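Local coordinates for protein DltD (Streptococcus thermophilus LMG 18311, PDB 7DXM) that probably takes part in the D-alanylation of lipoteichoic acid at the cell membrane as a dlt-operon protein of the SGNH-hydrolase clan, at residues N95-Y100 with N285-F290; A116-F121 with E148-I153; F238-R243 with S297-Y302. All coordinates share one frame; numbering follows the deposited sequence.

Contact 1 lies in the central parallel sheet, whereas contacts 2 and 3 join helix ends and loops nearer the periphery. One segment of each outer contact follows a strand of contact 1: 97-101 leads on to helix 114-118 of contact 2, and 287-292 to helix 297-303 of contact 3. The centre of contact 1 is about 26 Å from that of contact 2 and 32 Å from that of contact 3; contacts 2 and 3 are 33 Å apart, centre to centre, and none touch. S46, H347 and D344 have the geometry of a Ser-His-Asp triad, consistent with the SGNH clan but unconfirmed. In contact 3 the side chain of I240 lies near them without touching.

Contact 1 of 3, residues N95-Y100 with N285-F290; sequences NGTAVY and NTNVIF
A98 and V288 sit opposite each other in two neighbouring strands of the five-stranded parallel sheet, the core of an SGNH-hydrolase-like α/β fold. The strands run in register at 21° to each other. Their backbone ladder passes from N287 N to G96 O, A98 N to N287 O, I289 N to A98 O and Y100 N to I289 O, all 2.9 to 3.1 Å long, so N287 and I289 each both give and accept across the seam.

On the face carrying A98, V288, Y100 and F290, one small residue, A98, stands among three larger ones. The single methyl of A98 is a low spot flanked by two methyls of the other strand, with T286 CG2 at 4.0 Å from A98 CB and V288 CG2 slightly farther off. The other V288 branch, CG1, is anti to the backbone N (chi1 -169°); it lies over one face of the F290 ring, toward the rim, and meets Y100 CB at 3.8 Å. F290 CD2 also reaches Y100 CB, so this methylene is wedged between a valine methyl, V288 CG1, and the F290 ring. The two rings themselves meet obliquely, planes 54° apart. Helix 270-283 packs on this side through V277, L278 and F281.

The other face bears T97, N287, V99 and I289. V99 and I289 lie side by side and point the same way, their CG2 methyls 3.9 Å apart, while T97 CG2 rests against N287 CB at the same distance. F363 of helix 351-365 touches N287 and I289, and V360 and V364 touch V99. Back on the first face, the Y100 ring leads away from 285-290, and its OH is hydrogen-bonded to S79 OG.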
ATOM      1  N   ASN A  95       0.197  18.618  -0.188  1.00 55.72           N
ATOM      2  CA  ASN A  95       0.040  19.046  -1.573  1.00 52.28           C
ATOM      3  C   ASN A  95       0.889  18.160  -2.476  1.00 45.35           C
ATOM      4  O   ASN A  95       1.501  18.624  -3.434  1.00 52.02           O
ATOM      5  CB  ASN A  95       0.405  20.540  -1.751  1.00 55.58           C
ATOM      6  CG  ASN A  95      -0.444  21.511  -0.855  1.00 55.51           C
ATOM      7  OD1 ASN A  95      -1.683  21.508  -0.892  1.00 59.96           O
ATOM      8  ND2 ASN A  95       0.242  22.334  -0.057  1.00 47.41           N
ATOM      9  N   GLY A  96       0.952  16.869  -2.148  1.00 42.65           N
ATOM     10  CA  GLY A  96       1.803  15.931  -2.844  1.00 44.74           C
ATOM     11  C   GLY A  96       1.046  15.027  -3.807  1.00 42.72           C
ATOM     12  O   GLY A  96      -0.156  15.151  -4.017  1.00 50.58           O
ATOM     13  N   THR A  97       1.776  14.094  -4.401  1.00 33.92           N
ATOM     14  CA  THR A  97       1.125  13.119  -5.270  1.00 46.33           C
ATOM     15  C   THR A  97       1.589  11.720  -4.865  1.00 45.32           C
ATOM     16  O   THR A  97       2.752  11.517  -4.517  1.00 40.50           O
ATOM     17  CB  THR A  97       1.362  13.418  -6.822  1.00 47.07           C
ATOM     18  OG1 THR A  97       2.688  13.906  -7.059  1.00 49.51           O
ATOM     19  CG2 THR A  97       0.372  14.479  -7.385  1.00 46.33           C
ATOM     20  N   ALA A  98       0.666  10.762  -4.867  1.00 39.77           N
ATOM     21  CA  ALA A  98       0.927   9.470  -4.253  1.00 37.75           C
ATOM     22  C   ALA A  98       0.176   8.380  -4.999  1.00 40.63           C
ATOM     23  O   ALA A  98      -0.907   8.622  -5.550  1.00 40.69           O
ATOM     24  CB  ALA A  98       0.506   9.470  -2.780  1.00 37.15           C
ATOM     25  N   VAL A  99       0.756   7.173  -5.010  1.00 39.63           N
ATOM     26  CA  VAL A  99       0.073   5.988  -5.533  1.00 41.75           C
ATOM     27  C   VAL A  99      -0.318   5.126  -4.347  1.00 41.00           C
ATOM     28  O   VAL A  99       0.476   4.950  -3.425  1.00 41.01           O
ATOM     29  CB  VAL A  99       0.952   5.182  -6.507  1.00 38.40           C
ATOM     30  CG1 VAL A  99       0.235   3.935  -6.972  1.00 39.78           C
ATOM     31  CG2 VAL A  99       1.342   6.035  -7.653  1.00 36.53           C
ATOM     32  N   TYR A 100      -1.528   4.588  -4.361  1.00 39.91           N
ATOM     33  CA  TYR A 100      -1.964   3.754  -3.246  1.00 43.54           C
ATOM     34  C   TYR A 100      -2.709   2.537  -3.770  1.00 45.49           C
ATOM     35  O   TYR A 100      -3.858   2.657  -4.204  1.00 41.98           O
ATOM     36  CB  TYR A 100      -2.840   4.537  -2.283  1.00 37.06           C
ATOM     37  CG  TYR A 100      -3.089   3.802  -0.987  1.00 40.95           C
ATOM     38  CD1 TYR A 100      -4.045   2.795  -0.902  1.00 39.80           C
ATOM     39  CD2 TYR A 100      -2.368   4.124   0.163  1.00 42.71           C
ATOM     40  CE1 TYR A 100      -4.278   2.138   0.293  1.00 42.94           C
ATOM     41  CE2 TYR A 100      -2.591   3.474   1.362  1.00 42.92           C
ATOM     42  CZ  TYR A 100      -3.556   2.480   1.429  1.00 43.08           C
ATOM     43  OH  TYR A 100      -3.789   1.811   2.619  1.00 39.74           O
ATOM     44  N   ASN A 285      -4.034  17.428   1.794  1.00 51.99           N
ATOM     45  CA  ASN A 285      -4.297  17.830   0.412  1.00 51.89           C
ATOM     46  C   ASN A 285      -3.396  17.058  -0.562  1.00 57.19           C
ATOM     47  O   ASN A 285      -2.618  17.619  -1.341  1.00 58.45           O
ATOM     48  CB  ASN A 285      -4.147  19.348   0.239  1.00 50.33           C
ATOM     49  CG  ASN A 285      -4.621  19.840  -1.145  1.00 61.46           C
ATOM     50  OD1 ASN A 285      -5.699  19.454  -1.647  1.00 56.93           O
ATOM     51  ND2 ASN A 285      -3.796  20.687  -1.774  1.00 66.27           N
ATOM     52  N   THR A 286      -3.514  15.741  -0.507  1.00 50.46           N
ATOM     53  CA  THR A 286      -2.696  14.885  -1.342  1.00 47.62           C
ATOM     54  C   THR A 286      -3.516  14.362  -2.509  1.00 45.07           C
ATOM     55  O   THR A 286      -4.699  14.028  -2.362  1.00 48.12           O
ATOM     56  CB  THR A 286      -2.124  13.720  -0.545  1.00 52.05           C
ATOM     57  OG1 THR A 286      -1.280  14.243   0.487  1.00 52.48           O
ATOM     58  CG2 THR A 286      -1.324  12.786  -1.467  1.00 50.66           C
ATOM     59  N   ASN A 287      -2.885  14.301  -3.668  1.00 41.08           N
ATOM     60  CA  ASN A 287      -3.548  13.833  -4.867  1.00 47.19           C
ATOM     61  C   ASN A 287      -3.061  12.415  -5.169  1.00 44.13           C
ATOM     62  O   ASN A 287      -1.873  12.188  -5.442  1.00 39.04           O
ATOM     63  CB  ASN A 287      -3.300  14.797  -6.017  1.00 50.85           C
ATOM     64  CG  ASN A 287      -4.165  14.491  -7.191  1.00 50.21           C
ATOM     65  OD1 ASN A 287      -5.321  14.079  -7.031  1.00 50.37           O
ATOM     66  ND2 ASN A 287      -3.609  14.648  -8.388  1.00 52.87           N
ATOM     67  N   VAL A 288      -3.985  11.466  -5.108  1.00 38.55           N
ATOM     68  CA  VAL A 288      -3.651  10.054  -5.082  1.00 36.03           C
ATOM     69  C   VAL A 288      -4.349   9.387  -6.240  1.00 40.24           C
ATOM     70  O   VAL A 288      -5.461   9.778  -6.607  1.00 48.32           O
ATOM     71  CB  VAL A 288      -4.084   9.398  -3.757  1.00 38.13           C
ATOM     72  CG1 VAL A 288      -3.492   8.037  -3.646  1.00 41.94           C
ATOM     73  CG2 VAL A 288      -3.685  10.261  -2.558  1.00 40.89           C
ATOM     74  N   ILE A 289      -3.695   8.394  -6.826  1.00 42.61           N
ATOM     75  CA  ILE A 289      -4.347   7.439  -7.712  1.00 44.24           C
ATOM     76  C   ILE A 289      -4.368   6.100  -6.991  1.00 43.39           C
ATOM     77  O   ILE A 289      -3.329   5.626  -6.504  1.00 42.84           O
ATOM     78  CB  ILE A 289      -3.652   7.345  -9.085  1.00 39.65           C
ATOM     79  CG1 ILE A 289      -4.407   6.392 -10.000  1.00 40.61           C
ATOM     80  CG2 ILE A 289      -2.176   6.930  -8.977  1.00 37.29           C
ATOM     81  CD1 ILE A 289      -3.822   6.327 -11.401  1.00 42.16           C
ATOM     82  N   PHE A 290      -5.556   5.512  -6.888  1.00 36.35           N
ATOM     83  CA  PHE A 290      -5.756   4.269  -6.157  1.00 41.34           C
ATOM     84  C   PHE A 290      -5.784   3.098  -7.134  1.00 42.54           C
ATOM     85  O   PHE A 290      -6.592   3.077  -8.068  1.00 46.47           O
ATOM     86  CB  PHE A 290      -7.042   4.340  -5.326  1.00 39.97           C
ATOM     87  CG  PHE A 290      -6.990   5.380  -4.232  1.00 40.37           C
ATOM     88  CD1 PHE A 290      -7.309   6.704  -4.493  1.00 47.92           C
ATOM     89  CD2 PHE A 290      -6.582   5.047  -2.946  1.00 38.70           C
ATOM     90  CE1 PHE A 290      -7.248   7.669  -3.470  1.00 51.20           C
ATOM     91  CE2 PHE A 290      -6.521   6.010  -1.932  1.00 37.97           C
ATOM     92  CZ  PHE A 290      -6.849   7.310  -2.190  1.00 42.87           C
TER

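Contact 2 of 3, residues A116-F121 with E148-I153; sequences AFQQFF and EMKPEI
F117 packs against M149 in a largely apolar contact between two helix ends: the last turn of helix 114-118 meets the end of helix 137-149 and the loop that leaves it, outside the central sheet and beside helix 79-86. The main contact is CH-pi. M149 CB stands over one face of the F117 ring, 3.7 Å from its centroid and 17° off the ring normal, displaced a little toward the rim at CD2. F117 CG is anti to the backbone N (chi1 175°), which directs it across to helix 137-149. M149 then bends at chi2 and chi3, bringing its CE methyl back to 4.0 Å from F117 CB. F121 CB lies over the opposite face of the same ring, toward the rim, and F117 is thus layered between methylenes.

Past the helix end, K150, extended as far as CE, brings CD to 4.2 Å from F121 CE2, which is equally far from I153 CD1; both approach obliquely. Q118 bends at chi2 (65°), which places CD; OE1 then lies 3.0 Å from K150 CE and beside K150 CD. L80 and N81 of helix 79-86 touch F117, and L84 touches F121. With no hydrogen bond between the segments, the contact rests mainly on carbon packed on rings, with Q118 OE1 lying against the K150 methylenes, and K150 contributes chiefly the hydrocarbon part of its chain.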
ATOM      1  N   ALA A 116       1.492  -9.297  12.622  1.00 50.68           N
ATOM      2  CA  ALA A 116       1.712  -8.520  11.402  1.00 48.53           C
ATOM      3  C   ALA A 116       1.505  -7.040  11.651  1.00 44.60           C
ATOM      4  O   ALA A 116       2.099  -6.207  10.961  1.00 47.14           O
ATOM      5  CB  ALA A 116       0.783  -8.979  10.276  1.00 46.30           C
ATOM      6  N   PHE A 117       0.652  -6.692  12.614  1.00 47.17           N
ATOM      7  CA  PHE A 117       0.491  -5.287  12.959  1.00 45.72           C
ATOM      8  C   PHE A 117       1.751  -4.746  13.598  1.00 46.03           C
ATOM      9  O   PHE A 117       2.182  -3.628  13.287  1.00 43.24           O
ATOM     10  CB  PHE A 117      -0.677  -5.098  13.912  1.00 41.97           C
ATOM     11  CG  PHE A 117      -0.812  -3.702  14.399  1.00 43.96           C
ATOM     12  CD1 PHE A 117      -1.308  -2.711  13.559  1.00 45.55           C
ATOM     13  CD2 PHE A 117      -0.435  -3.361  15.679  1.00 40.10           C
ATOM     14  CE1 PHE A 117      -1.441  -1.399  13.994  1.00 41.33           C
ATOM     15  CE2 PHE A 117      -0.554  -2.050  16.119  1.00 46.56           C
ATOM     16  CZ  PHE A 117      -1.064  -1.067  15.276  1.00 42.97           C
ATOM     17  N   GLN A 118       2.346  -5.522  14.515  1.00 47.21           N
ATOM     18  CA  GLN A 118       3.512  -5.004  15.227  1.00 46.45           C
ATOM     19  C   GLN A 118       4.692  -4.768  14.290  1.00 42.80           C
ATOM     20  O   GLN A 118       5.531  -3.901  14.561  1.00 41.80           O
ATOM     21  CB  GLN A 118       3.917  -5.948  16.362  1.00 49.42           C
ATOM     22  CG  GLN A 118       5.059  -5.410  17.229  1.00 46.94           C
ATOM     23  CD  GLN A 118       4.668  -4.140  17.989  1.00 53.34           C
ATOM     24  OE1 GLN A 118       3.648  -4.087  18.686  1.00 54.67           O
ATOM     25  NE2 GLN A 118       5.472  -3.105  17.835  1.00 59.19           N
ATOM     26  N   GLN A 119       4.774  -5.504  13.183  1.00 38.76           N
ATOM     27  CA  GLN A 119       5.991  -5.411  12.397  1.00 42.17           C
ATOM     28  C   GLN A 119       6.019  -4.171  11.524  1.00 42.61           C
ATOM     29  O   GLN A 119       7.000  -3.959  10.814  1.00 43.51           O
ATOM     30  CB  GLN A 119       6.215  -6.684  11.568  1.00 41.08           C
ATOM     31  CG  GLN A 119       5.173  -7.021  10.555  1.00 49.52           C
ATOM     32  CD  GLN A 119       5.374  -8.423   9.976  1.00 59.88           C
ATOM     33  OE1 GLN A 119       6.487  -8.959   9.978  1.00 59.34           O
ATOM     34  NE2 GLN A 119       4.296  -9.018   9.471  1.00 62.76           N
ATOM     35  N   PHE A 120       4.995  -3.333  11.585  1.00 41.90           N
ATOM     36  CA  PHE A 120       5.055  -2.009  10.987  1.00 37.65           C
ATOM     37  C   PHE A 120       4.861  -0.893  11.989  1.00 45.34           C
ATOM     38  O   PHE A 120       5.441   0.190  11.831  1.00 48.86           O
ATOM     39  CB  PHE A 120       4.007  -1.882   9.892  1.00 37.50           C
ATOM     40  CG  PHE A 120       4.103  -2.960   8.878  1.00 45.24           C
ATOM     41  CD1 PHE A 120       5.106  -2.915   7.887  1.00 44.01           C
ATOM     42  CD2 PHE A 120       3.226  -4.041   8.918  1.00 40.35           C
ATOM     43  CE1 PHE A 120       5.213  -3.919   6.949  1.00 40.32           C
ATOM     44  CE2 PHE A 120       3.335  -5.063   7.992  1.00 43.12           C
ATOM     45  CZ  PHE A 120       4.319  -5.000   7.000  1.00 45.23           C
ATOM     46  N   PHE A 121       4.088  -1.135  13.031  1.00 45.31           N
ATOM     47  CA  PHE A 121       3.829  -0.122  14.027  1.00 42.21           C
ATOM     48  C   PHE A 121       5.051   0.063  14.931  1.00 49.20           C
ATOM     49  O   PHE A 121       5.827  -0.873  15.155  1.00 52.59           O
ATOM     50  CB  PHE A 121       2.593  -0.556  14.800  1.00 39.90           C
ATOM     51  CG  PHE A 121       2.283   0.298  15.959  1.00 45.27           C
ATOM     52  CD1 PHE A 121       1.611   1.495  15.785  1.00 45.43           C
ATOM     53  CD2 PHE A 121       2.654  -0.096  17.224  1.00 45.66           C
ATOM     54  CE1 PHE A 121       1.321   2.296  16.850  1.00 41.98           C
ATOM     55  CE2 PHE A 121       2.365   0.691  18.302  1.00 51.20           C
ATOM     56  CZ  PHE A 121       1.698   1.894  18.121  1.00 46.12           C
ATOM     57  N   GLU A 148      -7.375  -2.167  19.922  1.00 46.56           N
ATOM     58  CA  GLU A 148      -7.758  -3.517  19.511  1.00 47.84           C
ATOM     59  C   GLU A 148      -6.547  -4.344  19.094  1.00 49.74           C
ATOM     60  O   GLU A 148      -6.482  -5.543  19.379  1.00 53.00           O
ATOM     61  CB  GLU A 148      -8.758  -3.480  18.365  1.00 51.68           C
ATOM     62  CG  GLU A 148     -10.120  -2.924  18.709  1.00 61.95           C
ATOM     63  CD  GLU A 148     -11.137  -3.205  17.607  1.00 71.61           C
ATOM     64  OE1 GLU A 148     -11.097  -4.337  17.051  1.00 70.82           O
ATOM     65  OE2 GLU A 148     -11.951  -2.294  17.280  1.00 74.81           O
ATOM     66  N   MET A 149      -5.587  -3.739  18.404  1.00 45.68           N
ATOM     67  CA  MET A 149      -4.509  -4.536  17.839  1.00 44.89           C
ATOM     68  C   MET A 149      -3.471  -4.859  18.884  1.00 51.43           C
ATOM     69  O   MET A 149      -3.001  -6.005  18.966  1.00 54.63           O
ATOM     70  CB  MET A 149      -3.855  -3.814  16.660  1.00 46.00           C
ATOM     71  CG  MET A 149      -4.784  -3.718  15.468  1.00 49.02           C
ATOM     72  SD  MET A 149      -5.671  -5.285  15.260  1.00 44.77           S
ATOM     73  CE  MET A 149      -4.359  -6.352  14.639  1.00 44.46           C
ATOM     74  N   LYS A 150      -3.118  -3.864  19.700  1.00 48.90           N
ATOM     75  CA  LYS A 150      -2.093  -4.014  20.727  1.00 49.89           C
ATOM     76  C   LYS A 150      -2.696  -3.495  22.036  1.00 50.91           C
ATOM     77  O   LYS A 150      -2.507  -2.323  22.401  1.00 49.83           O
ATOM     78  CB  LYS A 150      -0.802  -3.318  20.266  1.00 42.49           C
ATOM     79  CG  LYS A 150       0.404  -3.524  21.139  1.00 48.21           C
ATOM     80  CD  LYS A 150       1.604  -2.654  20.739  1.00 45.75           C
ATOM     81  CE  LYS A 150       2.865  -3.137  21.445  1.00 57.12           C
ATOM     82  NZ  LYS A 150       3.533  -2.018  22.219  1.00 68.20           N
ATOM     83  N   PRO A 151      -3.461  -4.342  22.759  1.00 50.74           N
ATOM     84  CA  PRO A 151      -4.105  -3.851  23.994  1.00 47.15           C
ATOM     85  C   PRO A 151      -3.121  -3.563  25.133  1.00 55.69           C
ATOM     86  O   PRO A 151      -3.403  -2.690  25.966  1.00 59.71           O
ATOM     87  CB  PRO A 151      -5.088  -4.970  24.377  1.00 39.05           C
ATOM     88  CG  PRO A 151      -4.925  -6.046  23.320  1.00 45.03           C
ATOM     89  CD  PRO A 151      -3.611  -5.802  22.628  1.00 49.14           C
ATOM     90  N   GLU A 152      -1.977  -4.258  25.221  1.00 58.82           N
ATOM     91  CA  GLU A 152      -0.963  -3.953  26.244  1.00 54.57           C
ATOM     92  C   GLU A 152       0.084  -3.053  25.605  1.00 53.54           C
ATOM     93  O   GLU A 152       1.100  -3.502  25.056  1.00 58.65           O
ATOM     94  CB  GLU A 152      -0.350  -5.213  26.832  1.00 52.98           C
ATOM     95  CG  GLU A 152      -1.349  -6.006  27.650  1.00 62.34           C
ATOM     96  CD  GLU A 152      -1.375  -7.459  27.244  1.00 65.53           C
ATOM     97  OE1 GLU A 152      -1.217  -8.323  28.149  1.00 67.00           O
ATOM     98  OE2 GLU A 152      -1.539  -7.717  26.012  1.00 61.87           O
ATOM     99  N   ILE A 153      -0.170  -1.766  25.760  1.00 52.06           N
ATOM    100  CA  ILE A 153       0.339  -0.668  24.956  1.00 55.73           C
ATOM    101  C   ILE A 153       0.958   0.339  25.913  1.00 57.14           C
ATOM    102  O   ILE A 153       0.514   0.480  27.058  1.00 58.18           O
ATOM    103  CB  ILE A 153      -0.807  -0.038  24.138  1.00 53.01           C
ATOM    104  CG1 ILE A 153      -0.351   0.828  22.971  1.00 56.07           C
ATOM    105  CG2 ILE A 153      -1.654   0.807  25.005  1.00 54.64           C
ATOM    106  CD1 ILE A 153       0.148   0.109  21.827  1.00 54.30           C
TER

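Contact 3 of 3, residues F238-R243 with S297-Y302; sequences FGIDDR and SKWMAY
F238 presents both face and edge to aromatic partners on a single helix: W299 points its edge at the face of the F238 ring, and F238 points its own edge at the face of Y302. Both pairs are edge-to-face with planes 75° apart, the Y302 one offset. In the first, W299 CE3 comes in over the F238 ring, toward the rim, 3.5 Å from F238 CE1, and the ring centres are 4.8 Å apart. In the second, F238 CZ leads toward Y302 CG (3.4 Å), with Y302 CB beside it. F238 CG is anti to the carbonyl carbon (chi1 -75°), on the side of the backbone N, and the ring ends against K298, W299 and Y302.

Between the two partners, the F238 edge also meets the backbone. K298 O lies near the ring plane, 3.5 Å from F238 CE1, and the same oxygen accepts the helical bond from Y302 N at 3.0 Å. K298 CB touches F238 CD1.

Helix 297-303 follows strand 287-292, beyond the C-terminal edge of the parallel sheet, the edge where SGNH-type folds carry their catalytic residues. I240 and W299 both touch T345, which in sequence lies between D344 and H347 of the unconfirmed Ser-His-Asp pattern. I240 CD1 packs on W299 CE3 at 3.9 Å, the two side chains crossing at about a right angle. L249 of helix 242-249 touches both as well.

G239, with positive phi, turns the chain between F238 and I240, and D241, next after I240, is the N-cap of helix 242-249. Beside the aromatic cluster, N296 ND2 is hydrogen-bonded to F238 O.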
ATOM      1  N   PHE A 238      -1.112 -22.250 -14.838  1.00 70.51           N
ATOM      2  CA  PHE A 238      -1.756 -21.068 -14.285  1.00 68.87           C
ATOM      3  C   PHE A 238      -1.088 -19.779 -14.744  1.00 67.02           C
ATOM      4  O   PHE A 238      -1.597 -18.690 -14.448  1.00 60.29           O
ATOM      5  CB  PHE A 238      -1.752 -21.139 -12.757  1.00 62.59           C
ATOM      6  CG  PHE A 238      -2.760 -22.101 -12.174  1.00 69.20           C
ATOM      7  CD1 PHE A 238      -4.098 -21.716 -11.997  1.00 72.18           C
ATOM      8  CD2 PHE A 238      -2.369 -23.377 -11.767  1.00 66.11           C
ATOM      9  CE1 PHE A 238      -5.026 -22.596 -11.436  1.00 68.04           C
ATOM     10  CE2 PHE A 238      -3.291 -24.258 -11.212  1.00 66.02           C
ATOM     11  CZ  PHE A 238      -4.616 -23.871 -11.043  1.00 64.38           C
ATOM     12  N   GLY A 239       0.023 -19.893 -15.475  1.00 68.57           N
ATOM     13  CA  GLY A 239       0.872 -18.766 -15.799  1.00 67.45           C
ATOM     14  C   GLY A 239       1.367 -18.107 -14.533  1.00 70.44           C
ATOM     15  O   GLY A 239       1.317 -16.882 -14.406  1.00 68.85           O
ATOM     16  N   ILE A 240       1.824 -18.916 -13.578  1.00 70.23           N
ATOM     17  CA  ILE A 240       2.354 -18.436 -12.309  1.00 57.50           C
ATOM     18  C   ILE A 240       3.859 -18.607 -12.329  1.00 54.40           C
ATOM     19  O   ILE A 240       4.368 -19.623 -12.815  1.00 54.78           O
ATOM     20  CB  ILE A 240       1.725 -19.173 -11.117  1.00 55.31           C
ATOM     21  CG1 ILE A 240       0.264 -18.771 -11.006  1.00 54.88           C
ATOM     22  CG2 ILE A 240       2.435 -18.799  -9.858  1.00 65.77           C
ATOM     23  CD1 ILE A 240      -0.465 -19.458  -9.929  1.00 59.27           C
ATOM     24  N   ASP A 241       4.569 -17.594 -11.834  1.00 60.18           N
ATOM     25  CA  ASP A 241       6.027 -17.606 -11.858  1.00 63.24           C
ATOM     26  C   ASP A 241       6.572 -18.904 -11.270  1.00 60.77           C
ATOM     27  O   ASP A 241       6.051 -19.430 -10.280  1.00 59.85           O
ATOM     28  CB  ASP A 241       6.590 -16.401 -11.100  1.00 58.23           C
ATOM     29  CG  ASP A 241       8.093 -16.423 -11.035  1.00 66.05           C
ATOM     30  OD1 ASP A 241       8.626 -17.209 -10.219  1.00 70.63           O
ATOM     31  OD2 ASP A 241       8.744 -15.669 -11.805  1.00 65.17           O
ATOM     32  N   ASP A 242       7.624 -19.419 -11.913  1.00 60.78           N
ATOM     33  CA  ASP A 242       8.175 -20.723 -11.560  1.00 59.71           C
ATOM     34  C   ASP A 242       8.524 -20.800 -10.076  1.00 69.34           C
ATOM     35  O   ASP A 242       8.048 -21.692  -9.353  1.00 68.75           O
ATOM     36  CB  ASP A 242       9.402 -21.014 -12.431  1.00 62.52           C
ATOM     37  CG  ASP A 242       9.035 -21.432 -13.855  1.00 68.90           C
ATOM     38  OD1 ASP A 242       7.865 -21.822 -14.079  1.00 68.67           O
ATOM     39  OD2 ASP A 242       9.916 -21.389 -14.748  1.00 68.11           O
ATOM     40  N   ARG A 243       9.336 -19.850  -9.600  1.00 69.74           N
ATOM     41  CA  ARG A 243       9.787 -19.887  -8.215  1.00 65.22           C
ATOM     42  C   ARG A 243       8.610 -19.800  -7.250  1.00 70.58           C
ATOM     43  O   ARG A 243       8.521 -20.586  -6.308  1.00 75.29           O
ATOM     44  CB  ARG A 243      10.787 -18.765  -7.937  1.00 68.39           C
ATOM     45  CG  ARG A 243      11.540 -19.028  -6.643  1.00 77.87           C
ATOM     46  CD  ARG A 243      12.860 -18.264  -6.495  1.00 89.72           C
ATOM     47  NE  ARG A 243      13.498 -17.944  -7.773  1.00109.47           N
ATOM     48  CZ  ARG A 243      14.670 -17.318  -7.903  1.00105.24           C
ATOM     49  NH1 ARG A 243      15.363 -16.940  -6.826  1.00 99.86           N
ATOM     50  NH2 ARG A 243      15.151 -17.070  -9.121  1.00 95.16           N
ATOM     51  N   SER A 297      -7.462 -15.235 -13.002  1.00 68.13           N
ATOM     52  CA  SER A 297      -8.815 -15.779 -13.011  1.00 67.82           C
ATOM     53  C   SER A 297      -8.814 -17.298 -13.178  1.00 66.23           C
ATOM     54  O   SER A 297      -9.725 -17.962 -12.667  1.00 66.81           O
ATOM     55  CB  SER A 297      -9.633 -15.071 -14.087  1.00 62.15           C
ATOM     56  OG  SER A 297      -8.794 -14.749 -15.177  1.00 65.74           O
ATOM     57  N   LYS A 298      -7.811 -17.862 -13.867  1.00 54.17           N
ATOM     58  CA  LYS A 298      -7.578 -19.305 -13.832  1.00 61.56           C
ATOM     59  C   LYS A 298      -7.412 -19.815 -12.396  1.00 71.44           C
ATOM     60  O   LYS A 298      -7.975 -20.853 -12.000  1.00 68.95           O
ATOM     61  CB  LYS A 298      -6.324 -19.641 -14.630  1.00 61.34           C
ATOM     62  CG  LYS A 298      -6.440 -19.496 -16.121  1.00 63.75           C
ATOM     63  CD  LYS A 298      -5.144 -20.030 -16.754  1.00 72.51           C
ATOM     64  CE  LYS A 298      -4.988 -19.681 -18.235  1.00 75.19           C
ATOM     65  NZ  LYS A 298      -3.609 -20.034 -18.717  1.00 79.06           N
ATOM     66  N   TRP A 299      -6.604 -19.099 -11.610  1.00 74.48           N
ATOM     67  CA  TRP A 299      -6.468 -19.393 -10.188  1.00 67.15           C
ATOM     68  C   TRP A 299      -7.810 -19.266  -9.466  1.00 61.86           C
ATOM     69  O   TRP A 299      -8.209 -20.160  -8.718  1.00 64.30           O
ATOM     70  CB  TRP A 299      -5.415 -18.457  -9.586  1.00 66.08           C
ATOM     71  CG  TRP A 299      -4.998 -18.835  -8.219  1.00 71.70           C
ATOM     72  CD1 TRP A 299      -5.225 -18.143  -7.058  1.00 66.98           C
ATOM     73  CD2 TRP A 299      -4.278 -20.011  -7.851  1.00 74.91           C
ATOM     74  NE1 TRP A 299      -4.693 -18.829  -5.990  1.00 66.21           N
ATOM     75  CE2 TRP A 299      -4.103 -19.975  -6.455  1.00 68.64           C
ATOM     76  CE3 TRP A 299      -3.761 -21.091  -8.567  1.00 70.50           C
ATOM     77  CZ2 TRP A 299      -3.442 -20.975  -5.772  1.00 69.17           C
ATOM     78  CZ3 TRP A 299      -3.098 -22.085  -7.876  1.00 69.25           C
ATOM     79  CH2 TRP A 299      -2.947 -22.021  -6.499  1.00 71.41           C
ATOM     80  N   MET A 300      -8.525 -18.160  -9.682  1.00 64.32           N
ATOM     81  CA  MET A 300      -9.830 -17.981  -9.045  1.00 70.43           C
ATOM     82  C   MET A 300     -10.776 -19.124  -9.363  1.00 71.34           C
ATOM     83  O   MET A 300     -11.635 -19.479  -8.545  1.00 66.94           O
ATOM     84  CB  MET A 300     -10.477 -16.684  -9.511  1.00 66.20           C
ATOM     85  CG  MET A 300      -9.662 -15.448  -9.368  1.00 57.47           C
ATOM     86  SD  MET A 300     -10.874 -14.133  -9.252  1.00 64.83           S
ATOM     87  CE  MET A 300     -12.121 -14.728 -10.403  1.00 73.62           C
ATOM     88  N   ALA A 301     -10.674 -19.655 -10.578  1.00 70.13           N
ATOM     89  CA  ALA A 301     -11.431 -20.834 -10.951  1.00 69.30           C
ATOM     90  C   ALA A 301     -11.019 -22.019 -10.091  1.00 68.10           C
ATOM     91  O   ALA A 301     -11.873 -22.696  -9.505  1.00 69.08           O
ATOM     92  CB  ALA A 301     -11.216 -21.130 -12.435  1.00 69.67           C
ATOM     93  N   TYR A 302      -9.705 -22.263  -9.969  1.00 72.34           N
ATOM     94  CA  TYR A 302      -9.253 -23.475  -9.273  1.00 75.94           C
ATOM     95  C   TYR A 302      -9.525 -23.414  -7.777  1.00 76.38           C
ATOM     96  O   TYR A 302      -9.719 -24.453  -7.143  1.00 80.40           O
ATOM     97  CB  TYR A 302      -7.760 -23.747  -9.509  1.00 70.64           C
ATOM     98  CG  TYR A 302      -7.483 -25.203  -9.832  1.00 76.42           C
ATOM     99  CD1 TYR A 302      -8.105 -25.792 -10.957  1.00 82.70           C
ATOM    100  CD2 TYR A 302      -6.598 -25.987  -9.064  1.00 83.35           C
ATOM    101  CE1 TYR A 302      -7.892 -27.139 -11.320  1.00 87.81           C
ATOM    102  CE2 TYR A 302      -6.328 -27.349  -9.422  1.00 85.12           C
ATOM    103  CZ  TYR A 302      -7.010 -27.936 -10.551  1.00 86.59           C
ATOM    104  OH  TYR A 302      -6.819 -29.281 -10.935  1.00 84.03           O
TER